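Local coordinates for protein precorrin-6y methylase (Rhodobacter capsulatus, PDB 3NJR) that forms the C-terminal, S-adenosyl-L-homocysteine-binding domain of precorrin-6Y methyltransferase, an enzyme that probably methylates and decarboxylates an intermediate of cobalamin biosynthesis, at residues P121-V126 against P146-V151; G77-T82 against S103-A108; A45-A50 against Q197-G202. All coordinates share one frame; numbering follows the deposited sequence.

Contact 1. Residues P121-V126 against P146-V151; sequences PLPEAV and PGTRIV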
ATOM      1  N   PRO A 121      32.897 -13.505  18.346  1.00 34.82           N
ATOM      2  CA  PRO A 121      32.534 -14.906  18.088  1.00 34.44           C
ATOM      3  C   PRO A 121      31.407 -14.962  17.063  1.00 34.17           C
ATOM      4  O   PRO A 121      30.585 -14.044  17.025  1.00 33.96           O
ATOM      5  CB  PRO A 121      32.026 -15.403  19.454  1.00 34.39           C
ATOM      6  CG  PRO A 121      31.649 -14.146  20.214  1.00 34.76           C
ATOM      7  CD  PRO A 121      32.592 -13.078  19.727  1.00 34.62           C
ATOM      8  N   LEU A 122      31.368 -16.015  16.249  1.00 33.49           N
ATOM      9  CA  LEU A 122      30.334 -16.153  15.222  1.00 33.07           C
ATOM     10  C   LEU A 122      28.912 -16.364  15.801  1.00 33.06           C
ATOM     11  O   LEU A 122      28.716 -17.141  16.739  1.00 33.44           O
ATOM     12  CB  LEU A 122      30.697 -17.261  14.224  1.00 32.84           C
ATOM     13  CG  LEU A 122      31.928 -17.039  13.319  1.00 33.01           C
ATOM     14  CD1 LEU A 122      32.196 -18.249  12.420  1.00 31.01           C
ATOM     15  CD2 LEU A 122      31.837 -15.750  12.487  1.00 32.79           C
ATOM     16  N   PRO A 123      27.911 -15.671  15.236  1.00 32.61           N
ATOM     17  CA  PRO A 123      26.593 -15.684  15.855  1.00 32.20           C
ATOM     18  C   PRO A 123      25.769 -16.839  15.328  1.00 31.89           C
ATOM     19  O   PRO A 123      26.184 -17.466  14.353  1.00 31.72           O
ATOM     20  CB  PRO A 123      25.992 -14.386  15.351  1.00 32.44           C
ATOM     21  CG  PRO A 123      26.562 -14.281  13.941  1.00 32.10           C
ATOM     22  CD  PRO A 123      27.972 -14.730  14.097  1.00 32.55           C
ATOM     23  N   GLU A 124      24.627 -17.103  15.978  1.00 30.97           N
ATOM     24  CA  GLU A 124      23.621 -18.025  15.472  1.00 30.44           C
ATOM     25  C   GLU A 124      22.637 -17.280  14.534  1.00 29.69           C
ATOM     26  O   GLU A 124      22.054 -17.887  13.627  1.00 29.29           O
ATOM     27  CB  GLU A 124      22.876 -18.687  16.632  1.00 30.93           C
ATOM     28  CG  GLU A 124      23.546 -19.944  17.240  1.00 32.87           C
ATOM     29  CD  GLU A 124      24.669 -19.641  18.239  1.00 37.16           C
ATOM     30  OE1 GLU A 124      24.541 -18.705  19.066  1.00 37.71           O
ATOM     31  OE2 GLU A 124      25.705 -20.355  18.209  1.00 40.62           O
ATOM     32  N   ALA A 125      22.482 -15.965  14.763  1.00 28.51           N
ATOM     33  CA  ALA A 125      21.680 -15.044  13.928  1.00 27.13           C
ATOM     34  C   ALA A 125      22.332 -13.648  13.751  1.00 26.52           C
ATOM     35  O   ALA A 125      23.054 -13.182  14.646  1.00 26.19           O
ATOM     36  CB  ALA A 125      20.282 -14.894  14.522  1.00 26.76           C
ATOM     37  N   VAL A 126      22.069 -12.982  12.615  1.00 25.76           N
ATOM     38  CA  VAL A 126      22.530 -11.586  12.380  1.00 25.35           C
ATOM     39  C   VAL A 126      21.382 -10.683  11.944  1.00 25.51           C
ATOM     40  O   VAL A 126      20.532 -11.083  11.140  1.00 25.45           O
ATOM     41  CB  VAL A 126      23.539 -11.465  11.235  1.00 25.44           C
ATOM     42  CG1 VAL A 126      24.211 -10.085  11.251  1.00 25.97           C
ATOM     43  CG2 VAL A 126      24.551 -12.579  11.233  1.00 24.94           C
ATOM     44  N   PRO A 146      27.454 -21.820   7.880  1.00 37.54           N
ATOM     45  CA  PRO A 146      26.269 -22.104   7.055  1.00 37.20           C
ATOM     46  C   PRO A 146      25.063 -22.407   7.953  1.00 36.82           C
ATOM     47  O   PRO A 146      25.210 -23.121   8.964  1.00 36.97           O
ATOM     48  CB  PRO A 146      26.687 -23.358   6.274  1.00 37.57           C
ATOM     49  CG  PRO A 146      27.694 -24.049   7.184  1.00 37.45           C
ATOM     50  CD  PRO A 146      28.465 -22.896   7.799  1.00 37.61           C
ATOM     51  N   GLY A 147      23.903 -21.842   7.621  1.00 35.90           N
ATOM     52  CA  GLY A 147      22.702 -21.994   8.465  1.00 35.00           C
ATOM     53  C   GLY A 147      22.448 -20.885   9.483  1.00 34.24           C
ATOM     54  O   GLY A 147      21.460 -20.927  10.235  1.00 33.89           O
ATOM     55  N   THR A 148      23.350 -19.900   9.511  1.00 33.52           N
ATOM     56  CA  THR A 148      23.217 -18.728  10.361  1.00 32.40           C
ATOM     57  C   THR A 148      22.083 -17.960   9.718  1.00 32.08           C
ATOM     58  O   THR A 148      22.062 -17.829   8.499  1.00 31.99           O
ATOM     59  CB  THR A 148      24.525 -17.868  10.360  1.00 32.65           C
ATOM     60  OG1 THR A 148      25.634 -18.646  10.853  1.00 32.80           O
ATOM     61  CG2 THR A 148      24.378 -16.594  11.208  1.00 30.59           C
ATOM     62  N   ARG A 149      21.140 -17.468  10.520  1.00 30.99           N
ATOM     63  CA  ARG A 149      19.991 -16.761   9.981  1.00 29.98           C
ATOM     64  C   ARG A 149      20.322 -15.291   9.810  1.00 28.88           C
ATOM     65  O   ARG A 149      20.977 -14.710  10.662  1.00 28.62           O
ATOM     66  CB  ARG A 149      18.753 -16.981  10.867  1.00 30.53           C
ATOM     67  CG  ARG A 149      18.618 -18.448  11.350  1.00 32.48           C
ATOM     68  CD  ARG A 149      17.341 -18.758  12.140  1.00 34.01           C
ATOM     69  NE  ARG A 149      17.223 -17.995  13.380  1.00 35.27           N
ATOM     70  CZ  ARG A 149      17.692 -18.373  14.574  1.00 35.82           C
ATOM     71  NH1 ARG A 149      17.515 -17.584  15.627  1.00 34.94           N
ATOM     72  NH2 ARG A 149      18.346 -19.517  14.728  1.00 36.68           N
ATOM     73  N   ILE A 150      19.885 -14.706   8.688  1.00 28.13           N
ATOM     74  CA  ILE A 150      20.049 -13.267   8.402  1.00 26.78           C
ATOM     75  C   ILE A 150      18.709 -12.559   8.264  1.00 25.78           C
ATOM     76  O   ILE A 150      17.787 -13.086   7.639  1.00 25.40           O
ATOM     77  CB  ILE A 150      20.812 -12.981   7.085  1.00 26.88           C
ATOM     78  CG1 ILE A 150      21.815 -14.095   6.740  1.00 28.61           C
ATOM     79  CG2 ILE A 150      21.464 -11.582   7.132  1.00 27.22           C
ATOM     80  CD1 ILE A 150      23.173 -14.010   7.415  1.00 28.44           C
ATOM     81  N   VAL A 151      18.615 -11.355   8.838  1.00 24.87           N
ATOM     82  CA  VAL A 151      17.414 -10.539   8.726  1.00 24.16           C
ATOM     83  C   VAL A 151      17.792  -9.077   8.535  1.00 24.31           C
ATOM     84  O   VAL A 151      18.538  -8.514   9.316  1.00 23.99           O
ATOM     85  CB  VAL A 151      16.439 -10.747   9.942  1.00 24.06           C
ATOM     86  CG1 VAL A 151      15.210  -9.835   9.855  1.00 22.31           C
ATOM     87  CG2 VAL A 151      16.001 -12.211  10.041  1.00 22.83           C
TER
HETATM   88  O   HOH W   1      21.158 -20.725  12.882  1.00 27.29           O
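Val126 is tied to the neighbouring parallel strand at both ends of its backbone: its N donates to Arg149 O at 2.8 Å, and its O accepts from Val151 N at 3.0 Å. One step earlier the pairing is longer, with Arg149 N 3.3 Å from Glu124 O and tilted 24° from the carbonyl plane. A water that also donates to Gly147 O gives this same Glu124 O a second donor. Thr148 sets its methyl CG2 against Val126 CG2 at 4.0 Å. Its chi1 of -60° sets OG1 beside the backbone N, where the hydroxyl bonds Ala145 O, so one side chain serves both packing and the preceding turn. Helix 134-143 connects the two parallel strands in a beta-alpha-beta unit of the Rossmann-like sheet. On the face bearing Ala125 and Arg149, the small alanine leaves room for the guanidinium, which lays one face over Ala125 CB, with NH1 4.0 Å from it. Farther out, Glu57 forms a salt bridge with that NH1, Leu51 O accepts a hydrogen bond from it, and Trp73 touches both Ala125 and Arg149. On the face of Val126 and Ile150, branched aliphatic chains suit the buried setting beside Leu144.

Contact 2. Residues G77-T82 against S103-A108; sequences GGRAIT and SPRMRA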
ATOM      1  N   GLY A  77      15.370 -14.657  25.675  1.00 30.23           N
ATOM      2  CA  GLY A  77      16.341 -15.678  26.049  1.00 30.37           C
ATOM      3  C   GLY A  77      17.687 -15.696  25.327  1.00 31.14           C
ATOM      4  O   GLY A  77      18.606 -16.386  25.766  1.00 31.54           O
ATOM      5  N   GLY A  78      17.829 -14.964  24.224  1.00 30.97           N
ATOM      6  CA  GLY A  78      19.110 -14.899  23.535  1.00 30.72           C
ATOM      7  C   GLY A  78      20.211 -14.129  24.260  1.00 31.18           C
ATOM      8  O   GLY A  78      20.003 -13.588  25.357  1.00 30.93           O
ATOM      9  N   ARG A  79      21.400 -14.132  23.644  1.00 31.82           N
ATOM     10  CA  ARG A  79      22.517 -13.221  23.961  1.00 32.18           C
ATOM     11  C   ARG A  79      22.805 -12.398  22.692  1.00 32.03           C
ATOM     12  O   ARG A  79      22.501 -12.848  21.588  1.00 31.60           O
ATOM     13  CB  ARG A  79      23.775 -13.997  24.360  1.00 32.45           C
ATOM     14  CG  ARG A  79      23.592 -15.037  25.459  1.00 34.17           C
ATOM     15  CD  ARG A  79      24.866 -15.862  25.627  1.00 38.13           C
ATOM     16  NE  ARG A  79      24.990 -16.864  24.562  1.00 42.54           N
ATOM     17  CZ  ARG A  79      26.035 -16.990  23.733  1.00 44.68           C
ATOM     18  NH1 ARG A  79      27.094 -16.189  23.840  1.00 46.04           N
ATOM     19  NH2 ARG A  79      26.032 -17.938  22.795  1.00 44.21           N
ATOM     20  N   ALA A  80      23.372 -11.200  22.843  1.00 32.16           N
ATOM     21  CA  ALA A  80      23.613 -10.329  21.691  1.00 32.67           C
ATOM     22  C   ALA A  80      24.854  -9.475  21.827  1.00 33.38           C
ATOM     23  O   ALA A  80      25.198  -9.045  22.939  1.00 34.30           O
ATOM     24  CB  ALA A  80      22.429  -9.443  21.443  1.00 32.17           C
ATOM     25  N   ILE A  81      25.518  -9.227  20.696  1.00 33.27           N
ATOM     26  CA  ILE A  81      26.531  -8.173  20.587  1.00 33.57           C
ATOM     27  C   ILE A  81      25.968  -7.095  19.659  1.00 34.26           C
ATOM     28  O   ILE A  81      25.533  -7.396  18.547  1.00 34.64           O
ATOM     29  CB  ILE A  81      27.870  -8.707  20.014  1.00 33.55           C
ATOM     30  CG1 ILE A  81      28.502  -9.706  20.978  1.00 32.78           C
ATOM     31  CG2 ILE A  81      28.836  -7.563  19.740  1.00 32.31           C
ATOM     32  CD1 ILE A  81      29.455 -10.647  20.331  1.00 33.13           C
ATOM     33  N   THR A  82      25.992  -5.846  20.109  1.00 34.93           N
ATOM     34  CA  THR A  82      25.321  -4.735  19.427  1.00 35.67           C
ATOM     35  C   THR A  82      26.345  -3.727  18.944  1.00 35.77           C
ATOM     36  O   THR A  82      27.025  -3.128  19.749  1.00 36.08           O
ATOM     37  CB  THR A  82      24.318  -4.048  20.390  1.00 35.58           C
ATOM     38  OG1 THR A  82      23.451  -5.049  20.943  1.00 37.00           O
ATOM     39  CG2 THR A  82      23.483  -2.985  19.679  1.00 34.95           C
ATOM     40  N   SER A 103      23.432  -7.144  31.200  1.00 39.95           N
ATOM     41  CA  SER A 103      24.891  -7.073  31.023  1.00 41.23           C
ATOM     42  C   SER A 103      25.595  -8.432  30.922  1.00 41.94           C
ATOM     43  O   SER A 103      26.535  -8.573  30.130  1.00 42.67           O
ATOM     44  CB  SER A 103      25.579  -6.162  32.050  1.00 41.34           C
ATOM     45  OG  SER A 103      25.527  -6.712  33.352  1.00 43.09           O
ATOM     46  N   PRO A 104      25.151  -9.438  31.697  1.00 41.89           N
ATOM     47  CA  PRO A 104      25.689 -10.762  31.370  1.00 41.89           C
ATOM     48  C   PRO A 104      25.371 -11.210  29.920  1.00 41.63           C
ATOM     49  O   PRO A 104      26.204 -11.831  29.277  1.00 42.46           O
ATOM     50  CB  PRO A 104      24.971 -11.684  32.367  1.00 42.11           C
ATOM     51  CG  PRO A 104      23.683 -10.933  32.722  1.00 42.35           C
ATOM     52  CD  PRO A 104      24.146  -9.497  32.773  1.00 41.74           C
ATOM     53  N   ARG A 105      24.182 -10.891  29.424  1.00 40.97           N
ATOM     54  CA  ARG A 105      23.664 -11.404  28.155  1.00 40.21           C
ATOM     55  C   ARG A 105      23.988 -10.515  26.938  1.00 39.29           C
ATOM     56  O   ARG A 105      24.043 -11.002  25.811  1.00 38.37           O
ATOM     57  CB  ARG A 105      22.140 -11.518  28.255  1.00 40.42           C
ATOM     58  CG  ARG A 105      21.620 -12.707  29.017  1.00 41.93           C
ATOM     59  CD  ARG A 105      20.080 -12.744  28.933  1.00 43.55           C
ATOM     60  NE  ARG A 105      19.497 -14.089  28.822  1.00 45.39           N
ATOM     61  CZ  ARG A 105      20.163 -15.235  28.609  1.00 47.47           C
ATOM     62  NH1 ARG A 105      21.489 -15.271  28.479  1.00 48.17           N
ATOM     63  NH2 ARG A 105      19.487 -16.378  28.526  1.00 48.02           N
ATOM     64  N   MET A 106      24.173  -9.216  27.169  1.00 38.71           N
ATOM     65  CA  MET A 106      24.220  -8.242  26.091  1.00 38.51           C
ATOM     66  C   MET A 106      25.418  -7.296  26.175  1.00 38.56           C
ATOM     67  O   MET A 106      25.638  -6.669  27.210  1.00 38.58           O
ATOM     68  CB  MET A 106      22.902  -7.477  26.061  1.00 38.41           C
ATOM     69  CG  MET A 106      22.834  -6.292  25.120  1.00 38.87           C
ATOM     70  SD  MET A 106      21.114  -5.909  24.694  1.00 41.62           S
ATOM     71  CE  MET A 106      21.247  -4.238  24.038  1.00 39.23           C
ATOM     72  N   ARG A 107      26.177  -7.207  25.079  1.00 38.46           N
ATOM     73  CA  ARG A 107      27.363  -6.340  24.961  1.00 39.25           C
ATOM     74  C   ARG A 107      27.195  -5.198  23.955  1.00 39.21           C
ATOM     75  O   ARG A 107      26.663  -5.391  22.871  1.00 39.09           O
ATOM     76  CB  ARG A 107      28.551  -7.162  24.449  1.00 39.40           C
ATOM     77  CG  ARG A 107      29.545  -7.634  25.452  1.00 40.10           C
ATOM     78  CD  ARG A 107      30.551  -8.570  24.766  1.00 43.06           C
ATOM     79  NE  ARG A 107      31.507  -7.857  23.904  1.00 43.66           N
ATOM     80  CZ  ARG A 107      32.356  -8.450  23.063  1.00 43.62           C
ATOM     81  NH1 ARG A 107      32.372  -9.773  22.943  1.00 40.96           N
ATOM     82  NH2 ARG A 107      33.194  -7.712  22.333  1.00 45.26           N
ATOM     83  N   ALA A 108      27.711  -4.022  24.267  1.00 39.55           N
ATOM     84  CA  ALA A 108      27.806  -2.998  23.228  1.00 39.86           C
ATOM     85  C   ALA A 108      29.229  -2.893  22.722  1.00 39.94           C
ATOM     86  O   ALA A 108      30.174  -2.935  23.506  1.00 40.15           O
ATOM     87  CB  ALA A 108      27.331  -1.665  23.734  1.00 40.13           C
TER
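Arg105 reaches back from just before its strand along the backbone of Gly77 and Gly78. Its CB begins 4.2 Å from Gly78 O, CG runs past the same oxygen, and CD closes to 3.7 Å from it. NE follows at 3.5 Å from Gly78 O, and CZ lies beside both Gly77 O and Gly78 O, which sit over one face of the guanidinium. At the tip, NH1 meets Arg79 CG at 3.7 Å, while NH2 comes 2.9 Å from Gly77 O at an angle too poor for a hydrogen bond. The carbonyl oxygens would nonetheless favour the positive charge. Gly77 closes helix 68-75 in a Schellman motif, and its positive phi (112°) suits glycine. The like-charged Arg79 crosses Arg105 at about a right angle and gives its NE to Gly56 O.

The backbones pair in parallel: Ala80 N donates to Arg105 O at 3.0 Å, Ala80 O accepts from Arg107 N, and Thr82 N donates to Arg107 O at 2.9 Å. Ile81 CG1 lies over one face of the exposed Arg107 guanidinium, an apolar bed. On the sheet face bearing Ala80, Met106 and Thr82, Met106 CE approaches Thr82 OG1 (3.9 Å), whose hydroxyl bonds Ser70.

Helices 68-75 and 87-99 pack on this face, the latter linking the strands of a beta-alpha-beta unit; strand 58-62 continues the sheet beyond 79-84.

Contact 3. Residues A45-A50 against Q197-G202; sequences ALTLAA and QLQWSG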
ATOM      1  N   ALA A  45       8.330  -6.103  16.209  1.00 27.38           N
ATOM      2  CA  ALA A  45       7.671  -7.397  16.273  1.00 26.71           C
ATOM      3  C   ALA A  45       7.979  -8.245  15.036  1.00 26.41           C
ATOM      4  O   ALA A  45       8.330  -9.423  15.161  1.00 26.21           O
ATOM      5  CB  ALA A  45       6.167  -7.244  16.473  1.00 26.61           C
ATOM      6  N   LEU A  46       7.881  -7.653  13.845  1.00 26.53           N
ATOM      7  CA  LEU A  46       8.049  -8.444  12.607  1.00 26.44           C
ATOM      8  C   LEU A  46       9.450  -9.020  12.509  1.00 26.28           C
ATOM      9  O   LEU A  46       9.636 -10.199  12.146  1.00 26.23           O
ATOM     10  CB  LEU A  46       7.740  -7.639  11.357  1.00 25.79           C
ATOM     11  CG  LEU A  46       6.260  -7.399  11.123  1.00 26.94           C
ATOM     12  CD1 LEU A  46       6.081  -6.294  10.085  1.00 26.11           C
ATOM     13  CD2 LEU A  46       5.519  -8.683  10.715  1.00 26.30           C
ATOM     14  N   THR A  47      10.414  -8.169  12.839  1.00 26.02           N
ATOM     15  CA  THR A  47      11.823  -8.502  12.792  1.00 26.47           C
ATOM     16  C   THR A  47      12.136  -9.646  13.768  1.00 26.64           C
ATOM     17  O   THR A  47      12.607 -10.722  13.361  1.00 26.84           O
ATOM     18  CB  THR A  47      12.640  -7.255  13.115  1.00 26.71           C
ATOM     19  OG1 THR A  47      12.346  -6.251  12.138  1.00 27.55           O
ATOM     20  CG2 THR A  47      14.121  -7.552  13.116  1.00 26.76           C
ATOM     21  N   LEU A  48      11.834  -9.451  15.045  1.00 26.49           N
ATOM     22  CA  LEU A  48      11.998 -10.559  15.976  1.00 26.71           C
ATOM     23  C   LEU A  48      11.300 -11.841  15.564  1.00 26.26           C
ATOM     24  O   LEU A  48      11.872 -12.922  15.723  1.00 27.07           O
ATOM     25  CB  LEU A  48      11.736 -10.152  17.424  1.00 26.75           C
ATOM     26  CG  LEU A  48      13.083  -9.564  17.852  1.00 27.40           C
ATOM     27  CD1 LEU A  48      13.120  -8.046  17.731  1.00 26.66           C
ATOM     28  CD2 LEU A  48      13.399  -9.990  19.224  1.00 29.11           C
ATOM     29  N   ALA A  49      10.112 -11.744  14.982  1.00 25.70           N
ATOM     30  CA  ALA A  49       9.468 -12.945  14.433  1.00 25.34           C
ATOM     31  C   ALA A  49      10.364 -13.649  13.392  1.00 25.48           C
ATOM     32  O   ALA A  49      10.514 -14.888  13.412  1.00 26.28           O
ATOM     33  CB  ALA A  49       8.112 -12.606  13.846  1.00 25.24           C
ATOM     34  N   ALA A  50      10.980 -12.864  12.511  1.00 24.84           N
ATOM     35  CA  ALA A  50      11.909 -13.398  11.515  1.00 24.80           C
ATOM     36  C   ALA A  50      13.203 -13.943  12.153  1.00 24.38           C
ATOM     37  O   ALA A  50      13.757 -14.943  11.693  1.00 24.03           O
ATOM     38  CB  ALA A  50      12.243 -12.315  10.470  1.00 24.61           C
ATOM     39  N   GLN A 197       8.565  -0.776   3.772  1.00 36.82           N
ATOM     40  CA  GLN A 197       9.900  -1.193   4.159  1.00 35.33           C
ATOM     41  C   GLN A 197      10.026  -2.607   3.615  1.00 34.69           C
ATOM     42  O   GLN A 197       9.058  -3.375   3.620  1.00 34.18           O
ATOM     43  CB  GLN A 197      10.051  -1.153   5.685  1.00 35.25           C
ATOM     44  CG  GLN A 197      11.389  -0.599   6.200  1.00 35.84           C
ATOM     45  CD  GLN A 197      11.314   0.007   7.622  1.00 35.76           C
ATOM     46  OE1 GLN A 197      10.641   1.015   7.858  1.00 34.38           O
ATOM     47  NE2 GLN A 197      12.044  -0.596   8.556  1.00 36.66           N
ATOM     48  N   LEU A 198      11.198  -2.941   3.095  1.00 33.75           N
ATOM     49  CA  LEU A 198      11.445  -4.305   2.665  1.00 32.79           C
ATOM     50  C   LEU A 198      12.225  -5.049   3.738  1.00 31.95           C
ATOM     51  O   LEU A 198      13.056  -4.465   4.434  1.00 31.46           O
ATOM     52  CB  LEU A 198      12.154  -4.338   1.312  1.00 33.04           C
ATOM     53  CG  LEU A 198      11.306  -4.768   0.104  1.00 33.49           C
ATOM     54  CD1 LEU A 198      10.112  -3.855  -0.117  1.00 33.55           C
ATOM     55  CD2 LEU A 198      12.163  -4.869  -1.164  1.00 33.48           C
ATOM     56  N   GLN A 199      11.918  -6.330   3.898  1.00 30.89           N
ATOM     57  CA  GLN A 199      12.581  -7.142   4.897  1.00 29.58           C
ATOM     58  C   GLN A 199      12.941  -8.482   4.303  1.00 29.33           C
ATOM     59  O   GLN A 199      12.078  -9.219   3.814  1.00 29.54           O
ATOM     60  CB  GLN A 199      11.721  -7.322   6.146  1.00 29.03           C
ATOM     61  CG  GLN A 199      12.405  -8.153   7.239  1.00 27.46           C
ATOM     62  CD  GLN A 199      11.451  -8.627   8.331  1.00 24.75           C
ATOM     63  OE1 GLN A 199      10.724  -9.599   8.147  1.00 22.34           O
ATOM     64  NE2 GLN A 199      11.486  -7.964   9.484  1.00 23.09           N
ATOM     65  N   TRP A 200      14.227  -8.788   4.336  1.00 28.56           N
ATOM     66  CA  TRP A 200      14.667 -10.075   3.897  1.00 28.40           C
ATOM     67  C   TRP A 200      15.005 -10.947   5.091  1.00 28.86           C
ATOM     68  O   TRP A 200      15.538 -10.487   6.130  1.00 28.66           O
ATOM     69  CB  TRP A 200      15.848  -9.956   2.944  1.00 28.01           C
ATOM     70  CG  TRP A 200      16.365 -11.292   2.488  1.00 28.57           C
ATOM     71  CD1 TRP A 200      15.670 -12.271   1.821  1.00 27.89           C
ATOM     72  CD2 TRP A 200      17.689 -11.802   2.678  1.00 29.58           C
ATOM     73  NE1 TRP A 200      16.483 -13.364   1.588  1.00 27.96           N
ATOM     74  CE2 TRP A 200      17.728 -13.103   2.093  1.00 29.04           C
ATOM     75  CE3 TRP A 200      18.855 -11.284   3.273  1.00 30.29           C
ATOM     76  CZ2 TRP A 200      18.883 -13.890   2.085  1.00 29.87           C
ATOM     77  CZ3 TRP A 200      20.015 -12.065   3.260  1.00 32.44           C
ATOM     78  CH2 TRP A 200      20.013 -13.365   2.668  1.00 31.85           C
ATOM     79  N   SER A 201      14.693 -12.221   4.934  1.00 28.94           N
ATOM     80  CA  SER A 201      14.952 -13.183   5.961  1.00 29.67           C
ATOM     81  C   SER A 201      15.449 -14.440   5.237  1.00 30.72           C
ATOM     82  O   SER A 201      14.715 -15.054   4.454  1.00 31.11           O
ATOM     83  CB  SER A 201      13.662 -13.419   6.748  1.00 29.12           C
ATOM     84  OG  SER A 201      13.814 -14.446   7.691  1.00 29.83           O
ATOM     85  N   GLY A 202      16.714 -14.786   5.460  1.00 31.38           N
ATOM     86  CA  GLY A 202      17.308 -15.966   4.847  1.00 32.62           C
ATOM     87  C   GLY A 202      18.359 -16.593   5.735  1.00 33.63           C
ATOM     88  O   GLY A 202      18.396 -16.345   6.925  1.00 32.95           O
TER
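The carboxamide of Gln199 faces the helix: NE2 lies beside Thr47, 3.3 Å from its OG1 and 3.4 Å from its CA, while OE1 only packs on the Ala50 methyl, 3.9 Å from CB. The other flat group belongs to Trp200, which leaves its backbone away from the helix; Gly202 N sits 3.9 Å above one ring face, over its centre. Having no side chain, Gly202 can lie there without colliding with the indole.

Gln199 spans the gap because its chain runs out nearly straight, with CG anti to the backbone N (chi1 -179°). A long side chain suits the place, since the axes of segments 45-50 and 197-202 approach no nearer than 9.7 Å. The amide is additionally held by a weak hydrogen bond from NE2 to Asn153 OD1. Thr47 uses its hydroxyl chiefly within its own helix, bonding Met43 O. Farther along, where the backbones come closer, small residues suffice: Ala50 CB meets Ser201 OG at 3.8 Å. Leu46 adds an apolar flank, its CB 4.2 Å from Gln199 NE2.

This is helix-on-sheet packing in the Rossmann-like domain, with the Thr47 side chain about 8 Å from the bound S-adenosyl-L-homocysteine. Segment 45-50 runs at 14° to segment 197-202, along the sheet face formed by Gln199 and Ser201. Val151 of strand 149-154 fills in beside Ala50 and Ser201, and Leu175 and Ile177 of strand 173-185 pack on Gln199. On the opposite face Trp200 is covered by Leu163 and Leu166 of helix 157-170. On the helix side, Pro42 of the second subunit packs on Leu46.

How the contacts relate
All three contacts are largely buried and belong to one mixed sheet, but they hold it differently. Contacts 1 and 2 are strand-to-strand pairings of successive beta-alpha-beta units, built mainly of backbone hydrogen bonds; contact 2, toward the sheet's outer strand, has more exposed arginine at its margin. Contact 3 instead joins a helix to a sheet face, mainly through side chains, and brings residues far apart in sequence together. Contacts 1 and 2 meet where Pro121 packs on Ile81. Contacts 1 and 3 adjoin because strands 149-154 and 188-203 are neighbours, with a probable hydrogen bond from Ile150 N to Gly202 O. Contacts 2 and 3 do not touch and lie on opposite sides of the chain's centre.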